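Local coordinates for protein esterase (Uncultured bacterium, PDB 5EGN) that probably hydrolyses carboxylic esters and N-acyl homoserine lactones, the signals of bacterial quorum sensing, at residues 21-26 and 49-54. The protein carries 2 engineered substitutions. Numbering follows the deposited sequence.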
loop_
_atom_site.group_PDB
_atom_site.type_symbol
_atom_site.label_atom_id
_atom_site.label_comp_id
_atom_site.label_asym_id
_atom_site.label_seq_id
_atom_site.Cartn_x
_atom_site.Cartn_y
_atom_site.Cartn_z
ATOM N N PRO A 21 2.545 -2.398 -20.445
ATOM C CA PRO A 21 3.177 -2.431 -19.121
ATOM C C PRO A 21 3.468 -1.049 -18.539
ATOM O O PRO A 21 3.948 -0.164 -19.248
ATOM C CB PRO A 21 4.489 -3.189 -19.375
ATOM C CG PRO A 21 4.308 -3.867 -20.700
ATOM C CD PRO A 21 3.424 -2.958 -21.483
ATOM N N ILE A 22 3.177 -0.878 -17.253
ATOM C CA ILE A 22 3.537 0.339 -16.531
ATOM C C ILE A 22 4.377 -0.011 -15.308
ATOM O O ILE A 22 3.932 -0.758 -14.439
ATOM C CB ILE A 22 2.298 1.135 -16.074
ATOM C CG1 ILE A 22 1.404 1.486 -17.264
ATOM C CG2 ILE A 22 2.723 2.397 -15.332
ATOM C CD1 ILE A 22 0.146 2.231 -16.874
ATOM N N VAL A 23 5.587 0.530 -15.234
ATOM C CA VAL A 23 6.474 0.210 -14.123
ATOM C C VAL A 23 6.569 1.347 -13.106
ATOM O O VAL A 23 7.008 2.451 -13.431
ATOM C CB VAL A 23 7.887 -0.139 -14.619
ATOM C CG1 VAL A 23 8.806 -0.399 -13.443
ATOM C CG2 VAL A 23 7.836 -1.354 -15.534
ATOM N N PHE A 24 6.157 1.062 -11.873
ATOM C CA PHE A 24 6.215 2.028 -10.785
ATOM C C PHE A 24 7.456 1.831 -9.913
ATOM O O PHE A 24 7.707 0.736 -9.351
ATOM C CB PHE A 24 4.949 1.955 -9.925
ATOM C CG PHE A 24 3.684 2.296 -10.667
ATOM C CD1 PHE A 24 2.908 1.296 -11.230
ATOM C CD2 PHE A 24 3.268 3.613 -10.797
ATOM C CE1 PHE A 24 1.742 1.601 -11.907
ATOM C CE2 PHE A 24 2.102 3.924 -11.472
ATOM C CZ PHE A 24 1.340 2.916 -12.028
ATOM N N LEU A 25 8.219 2.919 -9.828
ATOM C CA LEU A 25 9.479 2.993 -9.108
ATOM C C LEU A 25 9.350 3.975 -7.953
ATOM O O LEU A 25 9.281 5.186 -8.168
ATOM C CB LEU A 25 10.599 3.433 -10.050
ATOM C CG LEU A 25 10.744 2.599 -11.319
ATOM C CD1 LEU A 25 11.832 3.145 -12.232
ATOM C CD2 LEU A 25 11.035 1.169 -10.922
ATOM N N HIS A 26 9.327 3.449 -6.733
ATOM C CA HIS A 26 9.072 4.248 -5.536
ATOM C C HIS A 26 10.222 5.200 -5.194
ATOM O O HIS A 26 11.357 4.972 -5.608
ATOM C CB HIS A 26 8.796 3.322 -4.349
ATOM C CG HIS A 26 10.006 2.588 -3.864
ATOM N ND1 HIS A 26 10.932 3.154 -3.013
ATOM C CD2 HIS A 26 10.445 1.332 -4.114
ATOM C CE1 HIS A 26 11.888 2.279 -2.761
ATOM N NE2 HIS A 26 11.617 1.165 -3.415
ATOM N N ILE A 49 3.426 -3.164 -12.875
ATOM C CA ILE A 49 4.595 -3.751 -12.239
ATOM C C ILE A 49 5.139 -2.754 -11.234
ATOM O O ILE A 49 5.610 -1.698 -11.621
ATOM C CB ILE A 49 5.695 -4.082 -13.269
ATOM C CG1 ILE A 49 5.142 -4.975 -14.383
ATOM C CG2 ILE A 49 6.909 -4.701 -12.585
ATOM C CD1 ILE A 49 5.800 -4.734 -15.727
ATOM N N VAL A 50 5.073 -3.076 -9.949
ATOM C CA VAL A 50 5.551 -2.148 -8.928
ATOM C C VAL A 50 6.745 -2.756 -8.200
ATOM O O VAL A 50 6.677 -3.903 -7.737
ATOM C CB VAL A 50 4.428 -1.790 -7.935
ATOM C CG1 VAL A 50 3.668 -3.032 -7.525
ATOM C CG2 VAL A 50 4.980 -1.054 -6.723
ATOM N N ILE A 51 7.846 -2.006 -8.110
ATOM C CA ILE A 51 9.085 -2.612 -7.617
ATOM C C ILE A 51 9.632 -2.013 -6.317
ATOM O O ILE A 51 9.616 -0.796 -6.116
ATOM C CB ILE A 51 10.198 -2.539 -8.696
ATOM C CG1 ILE A 51 9.787 -3.340 -9.927
ATOM C CG2 ILE A 51 11.517 -3.085 -8.172
ATOM C CD1 ILE A 51 10.779 -3.268 -11.065
ATOM N N ASP A 52 10.095 -2.897 -5.436
ATOM C CA ASP A 52 10.911 -2.520 -4.290
ATOM C C ASP A 52 12.381 -2.464 -4.696
ATOM O O ASP A 52 12.962 -3.481 -5.077
ATOM C CB ASP A 52 10.722 -3.514 -3.144
ATOM C CG ASP A 52 9.458 -3.264 -2.352
ATOM O OD1 ASP A 52 8.551 -2.576 -2.867
ATOM O OD2 ASP A 52 9.375 -3.758 -1.209
ATOM N N HIS A 53 12.977 -1.278 -4.625
ATOM C CA HIS A 53 14.399 -1.125 -4.911
ATOM C C HIS A 53 15.217 -1.941 -3.921
ATOM O O HIS A 53 14.734 -2.275 -2.839
ATOM C CB HIS A 53 14.816 0.346 -4.841
ATOM C CG HIS A 53 13.984 1.255 -5.690
ATOM N ND1 HIS A 53 13.376 0.840 -6.855
ATOM C CD2 HIS A 53 13.657 2.561 -5.540
ATOM C CE1 HIS A 53 12.711 1.851 -7.386
ATOM N NE2 HIS A 53 12.865 2.906 -6.608
ATOM N N ARG A 54 16.453 -2.263 -4.287
ATOM C CA ARG A 54 17.344 -2.947 -3.362
ATOM C C ARG A 54 17.624 -2.033 -2.175
ATOM O O ARG A 54 17.795 -0.826 -2.337
ATOM C CB ARG A 54 18.648 -3.361 -4.051
ATOM C CG ARG A 54 19.440 -2.217 -4.660
ATOM C CD ARG A 54 20.810 -2.688 -5.115
ATOM N NE ARG A 54 20.715 -3.793 -6.065
ATOM C CZ ARG A 54 21.758 -4.468 -6.537
ATOM N NH1 ARG A 54 22.986 -4.154 -6.148
ATOM N NH2 ARG A 54 21.574 -5.459 -7.399
HETATM O O HOH W 1 7.915 0.908 -6.837
#
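His26 and His53 lie ring on ring where strands 21-25 and 49-51 come apart, an offset stack with centroids 3.8 Å apart and planes at 24°. Along His26, CB is followed by CG, held between the backbone N and the carbonyl carbon (chi1 71°), which brings the imidazole up against the chain at residues 51-53. CG lies against NE2 and CD2 of His53. On one branch, ND1 is hydrogen-bonded to Thr30 OG1, and CE1 rests over CD2 of His53. On the other, CD2 points edge-on at the carbonyl O of Ile51, and NE2 at the tip accepts a 3.0 Å hydrogen bond from His53 N, nearly straight at 166°. His53 answers through its own NE2, which donates to a lone pair of His26 O at 2.7 Å, a bent bond. An alanine in place of His26 would probably leave His53 N without its acceptor and the His53 ring without its stacking partner. Between the parting strands, water 1 donates to the carbonyl oxygens of Phe24 and Ile51. Before that the strands run parallel: Ile22 O takes Ile49 N at 2.9 Å, Phe24 N gives to Ile49 O, and Phe24 O takes Ile51 N. Val23 CG2 packs on Ile49 CD1 at 4.0 Å, on the sheet face covered by helix 68-81; Phe24 and Val50 meet through their CB atoms on the other face, beside Trp35. These neighbouring strands belong to a beta-alpha-beta unit with helix 36-39, and lie in the central, mostly parallel sheet of the alpha/beta hydrolase fold.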